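Local structure of Glyco_hydro_cc domain-containing protein (Cryptococcus neoformans, 6UBC) at residues Val239-Gly244 with Gly271-Asp276; Leu293-Ile298 with Ile332-Asp337; Ile307-Ser312 with Trp336-Leu341; Ile366-Phe371 with Asp404-Tyr409. The protein probably binds beta-1,3-glucan oligosaccharides through a glycoside hydrolase family 128 (subgroup VII) barrel domain. All coordinates share one frame; numbering follows the deposited sequence.

The four contacts follow a (beta/alpha)8 barrel along the chain. Contact 1 closes first, over helix 250-260, and joins the chain just beyond strands 237-241 and 268-270. Contact 2 opens on the following helix, 287-298, and reaches forward to the loop before strand 339-345. Contact 3 opens within that span, at strand 307-309, but closes slightly later, so the two loops cross and share Trp336 and Asp337. Contact 4 comes last, in series, and ties strand 366-375 to strand 406-411. Contacts 1, 3 and 4 reach the same curled sheet, where Asn340 of contact 3 bonds to Thr369 of contact 4; contact 2 holds a helix outside it.

Contact 1: residues Val239-Gly244 with Gly271-Asp276; sequences VNMLWG and GFEEPD
Glu273 lies against Trp243 and Met241, and its atoms meet them one after another. Its CB sits over one face of the indole, 3.7 Å from the centroid of the Trp243 five-membered ring, a CH-pi contact. Glu273 CG continues from there, 3.7 Å from Trp243 NE1. The chain then bends at chi2 (82°), and the carboxylate ends almost parallel to the indole, the two planes 2° apart. At the tip, OE1 meets the methyl end of an extended Met241, with Glu273 OE1 3.4 Å from Met241 CE, while OE2 comes close to Glu370 OE2 on strand 366-375. The backbones are joined by Glu273 N, which donates to a lone pair of Trp243 O at 2.9 Å. Trp243 O also lies at the edge of the Phe272 ring, in its plane. Phe272 points the same way as Leu242 beside it, with Leu242 CD2 3.8 Å from Phe272 CE1; both touch helix 287-298, and Leu242 also helix 250-260. Arg255 makes a cation-pi contact with Trp243. Both segments run past the C-terminal ends of adjacent parallel strands, 237-241 and 268-270, the end of a (beta/alpha)8 barrel where glycoside hydrolases form their sugar-binding cleft.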
# COMPACT_ATOMS: atom_id res chain seq x y z
N VAL A 239 -2.29 -0.48 -10.53
CA VAL A 239 -1.79 0.74 -9.87
C VAL A 239 -0.30 0.79 -10.10
O VAL A 239 0.41 -0.21 -9.87
CB VAL A 239 -2.14 0.65 -8.38
CG1 VAL A 239 -1.45 1.73 -7.57
CG2 VAL A 239 -3.64 0.65 -8.17
N ASN A 240 0.20 1.92 -10.57
CA ASN A 240 1.64 2.12 -10.85
C ASN A 240 2.34 2.52 -9.55
O ASN A 240 1.70 2.99 -8.57
CB ASN A 240 1.87 3.16 -11.95
CG ASN A 240 1.24 2.79 -13.28
OD1 ASN A 240 0.05 3.03 -13.46
ND2 ASN A 240 1.99 2.18 -14.20
N MET A 241 3.65 2.36 -9.52
CA MET A 241 4.41 2.67 -8.30
C MET A 241 5.84 3.07 -8.62
O MET A 241 6.40 2.55 -9.59
CB MET A 241 4.45 1.45 -7.38
CG MET A 241 5.27 1.65 -6.14
SD MET A 241 4.77 0.49 -4.84
CE MET A 241 5.98 0.93 -3.58
N LEU A 242 6.35 4.04 -7.86
CA LEU A 242 7.81 4.33 -7.81
C LEU A 242 8.33 3.89 -6.45
O LEU A 242 8.09 4.58 -5.44
CB LEU A 242 8.10 5.80 -8.11
CG LEU A 242 9.58 6.14 -8.10
CD1 LEU A 242 10.37 5.21 -9.02
CD2 LEU A 242 9.84 7.60 -8.44
N TRP A 243 9.04 2.76 -6.43
CA TRP A 243 9.46 2.11 -5.17
C TRP A 243 10.49 2.97 -4.43
O TRP A 243 10.38 3.18 -3.17
CB TRP A 243 10.03 0.73 -5.50
CG TRP A 243 10.42 -0.13 -4.34
CD1 TRP A 243 9.68 -1.06 -3.70
CD2 TRP A 243 11.69 -0.10 -3.66
NE1 TRP A 243 10.41 -1.67 -2.71
CE2 TRP A 243 11.65 -1.09 -2.65
CE3 TRP A 243 12.87 0.61 -3.86
CZ2 TRP A 243 12.73 -1.38 -1.84
CZ3 TRP A 243 13.96 0.32 -3.05
CH2 TRP A 243 13.86 -0.64 -2.05
N GLY A 244 11.44 3.52 -5.18
CA GLY A 244 12.56 4.23 -4.57
C GLY A 244 13.32 5.12 -5.53
O GLY A 244 12.77 5.59 -6.56
N GLY A 271 3.66 6.04 -4.00
CA GLY A 271 4.98 6.57 -3.69
C GLY A 271 5.86 5.56 -2.97
O GLY A 271 5.50 4.37 -2.80
N PHE A 272 6.99 6.05 -2.51
CA PHE A 272 8.13 5.19 -2.13
C PHE A 272 7.74 4.22 -1.03
O PHE A 272 7.01 4.56 -0.08
CB PHE A 272 9.31 6.04 -1.68
CG PHE A 272 9.52 7.24 -2.56
CD1 PHE A 272 9.84 7.07 -3.89
CD2 PHE A 272 9.35 8.53 -2.08
CE1 PHE A 272 10.03 8.17 -4.72
CE2 PHE A 272 9.57 9.64 -2.89
CZ PHE A 272 9.93 9.45 -4.22
N GLU A 273 8.31 3.03 -1.17
CA GLU A 273 8.16 1.97 -0.17
C GLU A 273 9.01 2.26 1.06
O GLU A 273 10.22 2.08 0.97
CB GLU A 273 8.64 0.64 -0.77
CG GLU A 273 8.45 -0.52 0.17
CD GLU A 273 7.07 -1.13 0.20
OE1 GLU A 273 6.20 -0.72 -0.63
OE2 GLU A 273 6.90 -2.04 1.09
N GLU A 274 8.43 2.63 2.20
CA GLU A 274 9.16 2.69 3.48
C GLU A 274 10.51 3.40 3.30
O GLU A 274 11.58 2.90 3.70
CB GLU A 274 9.25 1.24 3.91
CG GLU A 274 7.90 0.69 4.33
CD GLU A 274 7.88 -0.76 4.79
OE1 GLU A 274 9.03 -1.34 4.88
OE2 GLU A 274 6.75 -1.29 5.12
N PRO A 275 10.54 4.65 2.79
CA PRO A 275 11.78 5.39 2.72
C PRO A 275 12.38 5.66 4.11
O PRO A 275 13.61 5.99 4.19
CB PRO A 275 11.41 6.67 1.94
CG PRO A 275 9.93 6.84 2.28
CD PRO A 275 9.40 5.42 2.29
N ASP A 276 11.57 5.57 5.16
CA ASP A 276 11.98 5.84 6.56
C ASP A 276 12.70 4.63 7.16
O ASP A 276 13.17 4.75 8.31
CB ASP A 276 10.78 6.27 7.41
CG ASP A 276 9.64 5.30 7.44
OD1 ASP A 276 9.40 4.62 6.39
OD2 ASP A 276 8.98 5.22 8.51

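Contact 2: residues Leu293-Ile298 with Ile332-Asp337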
# COMPACT_ATOMS: atom_id res chain seq x y z
N LEU A 293 12.56 14.06 -5.60
CA LEU A 293 12.19 12.99 -6.57
C LEU A 293 10.67 12.98 -6.77
O LEU A 293 10.21 12.85 -7.90
CB LEU A 293 12.71 11.65 -6.07
CG LEU A 293 12.45 10.47 -7.00
CD1 LEU A 293 13.05 10.74 -8.36
CD2 LEU A 293 13.06 9.19 -6.39
N TRP A 294 9.92 13.07 -5.66
CA TRP A 294 8.46 13.16 -5.67
C TRP A 294 8.04 14.30 -6.61
O TRP A 294 7.28 14.07 -7.56
CB TRP A 294 7.97 13.37 -4.24
CG TRP A 294 6.50 13.62 -4.20
CD1 TRP A 294 5.92 14.84 -4.34
CD2 TRP A 294 5.43 12.67 -4.00
NE1 TRP A 294 4.57 14.71 -4.25
CE2 TRP A 294 4.23 13.40 -4.06
CE3 TRP A 294 5.36 11.29 -3.76
CZ2 TRP A 294 2.98 12.80 -3.91
CZ3 TRP A 294 4.13 10.68 -3.62
CH2 TRP A 294 2.95 11.44 -3.68
N ASP A 295 8.61 15.47 -6.40
CA ASP A 295 8.22 16.68 -7.13
C ASP A 295 8.61 16.56 -8.61
O ASP A 295 7.76 16.89 -9.45
CB ASP A 295 8.78 17.96 -6.52
CG ASP A 295 7.90 18.43 -5.36
OD1 ASP A 295 6.67 18.19 -5.42
OD2 ASP A 295 8.47 18.98 -4.42
N SER A 296 9.76 15.99 -8.92
CA SER A 296 10.28 15.98 -10.30
C SER A 296 9.68 14.85 -11.11
O SER A 296 9.58 15.02 -12.32
CB SER A 296 11.76 15.88 -10.31
OG SER A 296 12.19 14.58 -9.92
N THR A 297 9.35 13.72 -10.51
CA THR A 297 9.12 12.43 -11.22
C THR A 297 7.71 11.87 -11.02
O THR A 297 7.16 11.36 -11.96
CB THR A 297 10.23 11.46 -10.81
OG1 THR A 297 11.47 12.08 -11.10
CG2 THR A 297 10.21 10.13 -11.52
N ILE A 298 7.12 12.02 -9.81
CA ILE A 298 5.74 11.58 -9.50
C ILE A 298 4.74 12.71 -9.77
O ILE A 298 3.78 12.50 -10.59
CB ILE A 298 5.68 11.07 -8.05
CG1 ILE A 298 6.42 9.74 -7.89
CG2 ILE A 298 4.22 10.92 -7.64
CD1 ILE A 298 6.61 9.31 -6.43
N ILE A 332 7.76 19.12 -0.01
CA ILE A 332 7.19 18.90 -1.36
C ILE A 332 6.36 20.11 -1.79
O ILE A 332 5.75 20.76 -0.95
CB ILE A 332 6.37 17.60 -1.51
CG1 ILE A 332 5.20 17.53 -0.51
CG2 ILE A 332 7.30 16.44 -1.32
CD1 ILE A 332 4.52 16.20 -0.50
N SER A 333 6.34 20.36 -3.10
CA SER A 333 5.56 21.47 -3.69
C SER A 333 4.20 20.97 -4.11
O SER A 333 3.26 21.79 -4.17
CB SER A 333 6.35 22.17 -4.78
OG SER A 333 7.38 22.96 -4.15
N THR A 334 4.08 19.73 -4.53
CA THR A 334 2.78 19.12 -4.94
C THR A 334 2.41 18.07 -3.91
O THR A 334 3.23 17.12 -3.74
CB THR A 334 2.85 18.49 -6.33
OG1 THR A 334 3.10 19.59 -7.22
CG2 THR A 334 1.60 17.72 -6.70
N SER A 335 1.30 18.23 -3.20
CA SER A 335 0.98 17.29 -2.09
C SER A 335 0.39 16.00 -2.69
O SER A 335 0.08 15.94 -3.91
CB SER A 335 0.12 17.85 -0.95
OG SER A 335 0.21 16.95 0.22
N TRP A 336 0.19 15.02 -1.84
CA TRP A 336 -0.48 13.79 -2.26
C TRP A 336 -2.00 13.96 -2.15
O TRP A 336 -2.46 14.87 -1.38
CB TRP A 336 0.02 12.61 -1.46
CG TRP A 336 -0.19 12.71 0.03
CD1 TRP A 336 -1.29 12.29 0.71
CD2 TRP A 336 0.77 13.11 1.01
NE1 TRP A 336 -1.09 12.43 2.04
CE2 TRP A 336 0.18 12.90 2.26
CE3 TRP A 336 2.07 13.58 0.96
CZ2 TRP A 336 0.84 13.22 3.43
CZ3 TRP A 336 2.72 13.90 2.14
CH2 TRP A 336 2.09 13.74 3.36
N ASP A 337 -2.73 13.07 -2.82
CA ASP A 337 -4.21 13.01 -2.71
C ASP A 337 -4.62 12.06 -1.58
O ASP A 337 -5.62 12.32 -0.91
CB ASP A 337 -4.79 12.56 -4.04
CG ASP A 337 -4.46 13.48 -5.17
OD1 ASP A 337 -4.76 14.63 -5.03
OD2 ASP A 337 -3.93 13.03 -6.18
O HOH W 1 9.50 21.80 -3.12
O HOH W 2 5.84 19.81 -7.56
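Asp295, near the end of helix 287-298, lies 6.3 Å from Ile332, CA to CA, at the point where the chain leaves helix 324-331 and turns toward strand 339-345. The aspartate faces two successive backbone N-H groups of this turn with both oxygens. Ser333 N donates to Asp295 OD2 at 2.9 Å, and Thr334 N to Asp295 OD1 at 3.1 Å; each approaches from the syn side, somewhat out of the carboxylate plane. A weak third bond from Ser333 N to OD1 completes the grip and should help fix the rotation of the group. Water 1 joins OD2 to Ser333 OG, and water 2, weakly bound to OD1, reaches Thr334 OG1. Trp294 lies further in. With CG opposite the backbone N (chi1 174°), its indole extends toward the turn and NE1 donates to Thr334 O at 2.8 Å, the acceptor 17° out of the ring plane. Apolar contacts flank this bond: Trp294 CD1 is 3.7 Å from Ile332 CG2, and Trp294 CZ2 is 3.8 Å from Trp336 CB, where the two tryptophan side chains cross at about a right angle. Phe328 adds an edge-to-face contact with Trp294. The result is a helix-to-strand loop of a (beta/alpha)8 barrel whose backbone N-H groups are held by a side-chain carboxylate, fastened to the C-terminal part of helix 287-298.

Contact 3: residues Ile307-Ser312 with Trp336-Leu341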
# COMPACT_ATOMS: atom_id res chain seq x y z
N ILE A 307 -3.98 9.97 -9.80
CA ILE A 307 -4.18 10.10 -8.33
C ILE A 307 -2.85 9.78 -7.62
O ILE A 307 -2.28 8.67 -7.89
CB ILE A 307 -5.34 9.21 -7.87
CG1 ILE A 307 -6.69 9.70 -8.38
CG2 ILE A 307 -5.38 9.11 -6.37
CD1 ILE A 307 -7.75 8.64 -8.36
N LEU A 308 -2.37 10.67 -6.74
CA LEU A 308 -1.07 10.52 -6.06
C LEU A 308 -1.26 9.96 -4.65
O LEU A 308 -1.98 10.54 -3.83
CB LEU A 308 -0.33 11.82 -5.98
CG LEU A 308 -0.11 12.49 -7.33
CD1 LEU A 308 0.86 13.63 -7.13
CD2 LEU A 308 0.40 11.50 -8.37
N ILE A 309 -0.64 8.82 -4.41
CA ILE A 309 -0.65 8.15 -3.09
C ILE A 309 0.74 8.37 -2.46
O ILE A 309 1.74 8.13 -3.09
CB ILE A 309 -1.04 6.69 -3.27
CG1 ILE A 309 -2.48 6.63 -3.82
CG2 ILE A 309 -0.90 5.90 -2.00
CD1 ILE A 309 -2.58 5.82 -5.10
N SER A 310 0.77 8.75 -1.20
CA SER A 310 2.01 9.21 -0.51
C SER A 310 2.97 8.03 -0.38
O SER A 310 2.59 6.86 -0.54
CB SER A 310 1.68 9.77 0.85
OG SER A 310 1.48 8.78 1.83
N PRO A 311 4.25 8.31 -0.03
CA PRO A 311 5.11 7.24 0.46
C PRO A 311 4.51 6.58 1.71
O PRO A 311 3.73 7.19 2.44
CB PRO A 311 6.45 7.92 0.84
CG PRO A 311 6.39 9.26 0.06
CD PRO A 311 4.91 9.63 0.10
N SER A 312 4.90 5.33 1.94
CA SER A 312 4.50 4.55 3.12
C SER A 312 5.54 4.66 4.23
O SER A 312 6.69 4.34 3.96
CB SER A 312 4.31 3.08 2.75
OG SER A 312 5.40 2.59 1.96
N TRP A 336 0.19 15.02 -1.84
CA TRP A 336 -0.48 13.79 -2.26
C TRP A 336 -2.00 13.96 -2.15
O TRP A 336 -2.46 14.87 -1.38
CB TRP A 336 0.02 12.61 -1.46
CG TRP A 336 -0.19 12.71 0.03
CD1 TRP A 336 -1.29 12.29 0.71
CD2 TRP A 336 0.77 13.11 1.01
NE1 TRP A 336 -1.09 12.43 2.04
CE2 TRP A 336 0.18 12.90 2.26
CE3 TRP A 336 2.07 13.58 0.96
CZ2 TRP A 336 0.84 13.22 3.43
CZ3 TRP A 336 2.72 13.90 2.14
CH2 TRP A 336 2.09 13.74 3.36
N ASP A 337 -2.73 13.07 -2.82
CA ASP A 337 -4.21 13.01 -2.71
C ASP A 337 -4.62 12.06 -1.58
O ASP A 337 -5.62 12.32 -0.91
CB ASP A 337 -4.79 12.56 -4.04
CG ASP A 337 -4.46 13.48 -5.17
OD1 ASP A 337 -4.76 14.63 -5.03
OD2 ASP A 337 -3.93 13.03 -6.18
N ILE A 338 -3.87 10.96 -1.44
CA ILE A 338 -4.21 9.79 -0.59
C ILE A 338 -3.01 9.44 0.30
O ILE A 338 -1.92 9.30 -0.23
CB ILE A 338 -4.71 8.61 -1.44
CG1 ILE A 338 -6.05 8.96 -2.11
CG2 ILE A 338 -4.80 7.34 -0.61
CD1 ILE A 338 -6.49 7.95 -3.08
N THR A 339 -3.25 9.37 1.61
CA THR A 339 -2.22 9.07 2.62
C THR A 339 -2.08 7.54 2.62
O THR A 339 -3.08 6.82 2.73
CB THR A 339 -2.55 9.60 4.01
OG1 THR A 339 -2.88 10.99 3.88
CG2 THR A 339 -1.39 9.43 4.96
N ASN A 340 -0.84 7.09 2.49
CA ASN A 340 -0.47 5.67 2.33
C ASN A 340 -0.07 5.12 3.68
O ASN A 340 0.96 5.63 4.23
CB ASN A 340 0.71 5.58 1.36
CG ASN A 340 1.15 4.18 1.01
OD1 ASN A 340 0.69 3.22 1.62
ND2 ASN A 340 2.06 4.07 0.03
N LEU A 341 -0.73 4.07 4.15
CA LEU A 341 -0.35 3.39 5.40
C LEU A 341 0.14 1.97 5.11
O LEU A 341 -0.44 1.26 4.24
CB LEU A 341 -1.55 3.30 6.36
CG LEU A 341 -1.78 4.52 7.24
CD1 LEU A 341 -1.94 5.78 6.43
CD2 LEU A 341 -3.01 4.29 8.17
O HOH W 3 4.49 2.48 -0.64
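Ser310 CB lies over one face of the Trp336 indole in a CH-pi contact, 3.6 Å from the centroid of the Trp336 five-membered ring and 15° off the normal. The ring is held in turn by NE1, which donates to Thr339 OG1. With chi1 of Ser310 at 80°, OG swings between the backbone N and carbonyl carbon, where it accepts from Asn340 N at 2.9 Å and donates to Pro311 O. Asn340 comes from the other segment with CG trans to its own N. Asn340 ND2 donates to Ser310 O at 2.9 Å, that oxygen lying in the amide plane, while OD1 bonds to Thr369 OG1 on the next strand. ND2 also reaches water 3, weakly, and this water touches Ser312 OG, which bonds to Glu274 N. At the far end Asp337 OD2 accepts from Leu308 N at 2.9 Å on its anti lone pair, almost straight (178°), and OD1 forms a salt bridge with Lys302. Leu308 O accepts from both Asp337 N and Ile338 N, and Ser310 N donates to Ile338 O. Ile309 and Ile338 lie side by side pointing the same way, Ile309 CG1 3.8 Å from Ile338 CB, and Ile307 CG2 meets Ile338 CD1. A single backbone bridge, Ile309 with Ile338, is thus extended by side-chain bonds, joining strands 307-309 and 339-345 as successive staves of the (beta/alpha)8 barrel.

Contact 4: residues Ile366-Phe371 with Asp404-Tyr409; sequences IWVTEF and DRVQAY
Ala408 CB sits over one face of the Trp367 indole in a CH-pi contact, 3.4 Å from the centroid of the Trp367 five-membered ring and only 7° off its normal. The indole is carried there by chi1 of -83° and a small chi2 (22°), which fold it toward the neighbouring strand. Gln407 CB lies at the edge of the same ring, and the indole NE1 is bonded to Tyr197 O. On the opposite face of the sheet, Val368 CB is 4.0 Å from Tyr409 CB, and Ile366 CG2 is 4.3 Å from Val406 CG2. Phe371 and Tyr409 adopt the same first torsion, each with CG between the backbone N and the carbonyl carbon, and the two side chains lie alongside each other, pointing the same way, with Phe371 CE2 4.0 Å from Tyr409 CD1; Tyr409 OH bonds to Glu401. The backbones are parallel, with Ile366 N on Arg405 O, Gln407 N on Ile366 O at 2.8 Å and Val368 N on Ala408 O at 2.9 Å. Ile366 is bridged to Val406 but Val368 to Tyr409, so segment 404-409 carries one extra residue, consistent with a beta bulge, and the buried Ala408 N has no partner. Arg405 turns its guanidinium outward to salt bridges with Asp356 and Asp403. Strand 366-375 also pairs with strand 339-345, placing it between two parallel neighbours. The Ile366, Val368 and Val406 side chains pack against helices 348-362 and 386-402 outside the barrel, whereas Trp367 faces inward, against Trp221.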
# COMPACT_ATOMS: atom_id res chain seq x y z
N ILE A 366 -7.37 7.57 3.00
CA ILE A 366 -6.25 6.62 3.27
C ILE A 366 -6.33 5.41 2.34
O ILE A 366 -7.44 4.87 2.11
CB ILE A 366 -6.28 6.21 4.74
CG1 ILE A 366 -5.70 7.36 5.58
CG2 ILE A 366 -5.55 4.89 5.01
CD1 ILE A 366 -6.04 7.27 7.03
N TRP A 367 -5.17 4.96 1.90
CA TRP A 367 -5.01 3.63 1.30
C TRP A 367 -4.08 2.85 2.22
O TRP A 367 -3.00 3.36 2.56
CB TRP A 367 -4.46 3.68 -0.12
CG TRP A 367 -5.44 3.94 -1.22
CD1 TRP A 367 -6.66 4.53 -1.16
CD2 TRP A 367 -5.24 3.54 -2.57
NE1 TRP A 367 -7.23 4.57 -2.38
CE2 TRP A 367 -6.39 3.96 -3.28
CE3 TRP A 367 -4.20 2.89 -3.25
CZ2 TRP A 367 -6.49 3.81 -4.66
CZ3 TRP A 367 -4.33 2.68 -4.61
CH2 TRP A 367 -5.48 3.13 -5.31
N VAL A 368 -4.50 1.69 2.64
CA VAL A 368 -3.60 0.75 3.37
C VAL A 368 -2.98 -0.12 2.29
O VAL A 368 -3.57 -1.16 1.92
CB VAL A 368 -4.33 -0.04 4.47
CG1 VAL A 368 -3.38 -0.94 5.26
CG2 VAL A 368 -4.99 0.89 5.47
N THR A 369 -1.76 0.18 1.88
CA THR A 369 -1.19 -0.52 0.70
C THR A 369 -0.57 -1.86 1.14
O THR A 369 -0.34 -2.69 0.27
CB THR A 369 -0.21 0.34 -0.09
OG1 THR A 369 0.88 0.65 0.78
CG2 THR A 369 -0.88 1.58 -0.68
N GLU A 370 -0.29 -2.05 2.44
CA GLU A 370 0.22 -3.34 2.97
C GLU A 370 -0.36 -3.48 4.36
O GLU A 370 -0.20 -2.53 5.16
CB GLU A 370 1.74 -3.37 3.06
CG GLU A 370 2.46 -3.35 1.75
CD GLU A 370 3.96 -3.26 1.79
OE1 GLU A 370 4.55 -3.44 2.91
OE2 GLU A 370 4.56 -2.98 0.70
N PHE A 371 -1.04 -4.56 4.67
CA PHE A 371 -1.26 -4.91 6.08
C PHE A 371 -0.85 -6.34 6.35
O PHE A 371 -0.84 -7.16 5.43
CB PHE A 371 -2.70 -4.74 6.51
CG PHE A 371 -3.72 -5.68 5.93
CD1 PHE A 371 -3.96 -6.90 6.53
CD2 PHE A 371 -4.42 -5.34 4.79
CE1 PHE A 371 -4.89 -7.77 5.97
CE2 PHE A 371 -5.30 -6.23 4.20
CZ PHE A 371 -5.54 -7.43 4.82
N ASP A 404 -15.04 4.84 6.86
CA ASP A 404 -15.11 5.77 5.72
C ASP A 404 -13.78 6.49 5.49
O ASP A 404 -13.64 7.07 4.39
CB ASP A 404 -16.18 6.84 5.98
CG ASP A 404 -17.58 6.28 5.74
OD1 ASP A 404 -17.70 5.04 5.41
OD2 ASP A 404 -18.55 7.08 5.81
N ARG A 405 -12.85 6.51 6.44
CA ARG A 405 -11.53 7.13 6.17
C ARG A 405 -10.68 6.24 5.24
O ARG A 405 -9.73 6.76 4.63
CB ARG A 405 -10.76 7.38 7.46
CG ARG A 405 -11.38 8.43 8.39
CD ARG A 405 -10.94 8.39 9.85
NE ARG A 405 -11.10 7.08 10.48
CZ ARG A 405 -10.59 6.74 11.66
NH1 ARG A 405 -9.94 7.64 12.38
NH2 ARG A 405 -10.74 5.52 12.14
N VAL A 406 -10.95 4.93 5.20
CA VAL A 406 -10.09 3.98 4.41
C VAL A 406 -10.77 3.77 3.06
O VAL A 406 -11.87 3.18 3.02
CB VAL A 406 -9.89 2.68 5.19
CG1 VAL A 406 -9.19 1.64 4.31
CG2 VAL A 406 -9.11 2.95 6.48
N GLN A 407 -10.15 4.23 1.99
CA GLN A 407 -10.79 4.08 0.64
C GLN A 407 -10.27 2.85 -0.10
O GLN A 407 -10.85 2.49 -1.10
CB GLN A 407 -10.54 5.28 -0.26
CG GLN A 407 -10.89 6.57 0.39
CD GLN A 407 -12.33 6.76 0.15
OE1 GLN A 407 -12.73 7.01 -0.99
NE2 GLN A 407 -13.06 6.60 1.25
N ALA A 408 -9.20 2.20 0.38
CA ALA A 408 -8.67 0.98 -0.25
C ALA A 408 -7.73 0.29 0.75
O ALA A 408 -7.11 1.01 1.57
CB ALA A 408 -7.97 1.33 -1.57
N TYR A 409 -7.57 -1.03 0.62
CA TYR A 409 -6.60 -1.79 1.42
C TYR A 409 -6.15 -3.01 0.62
O TYR A 409 -6.87 -3.53 -0.29
CB TYR A 409 -7.24 -2.18 2.75
CG TYR A 409 -8.49 -3.01 2.57
CD1 TYR A 409 -8.43 -4.39 2.44
CD2 TYR A 409 -9.75 -2.43 2.56
CE1 TYR A 409 -9.56 -5.17 2.26
CE2 TYR A 409 -10.90 -3.20 2.40
CZ TYR A 409 -10.81 -4.59 2.24
OH TYR A 409 -11.91 -5.38 2.11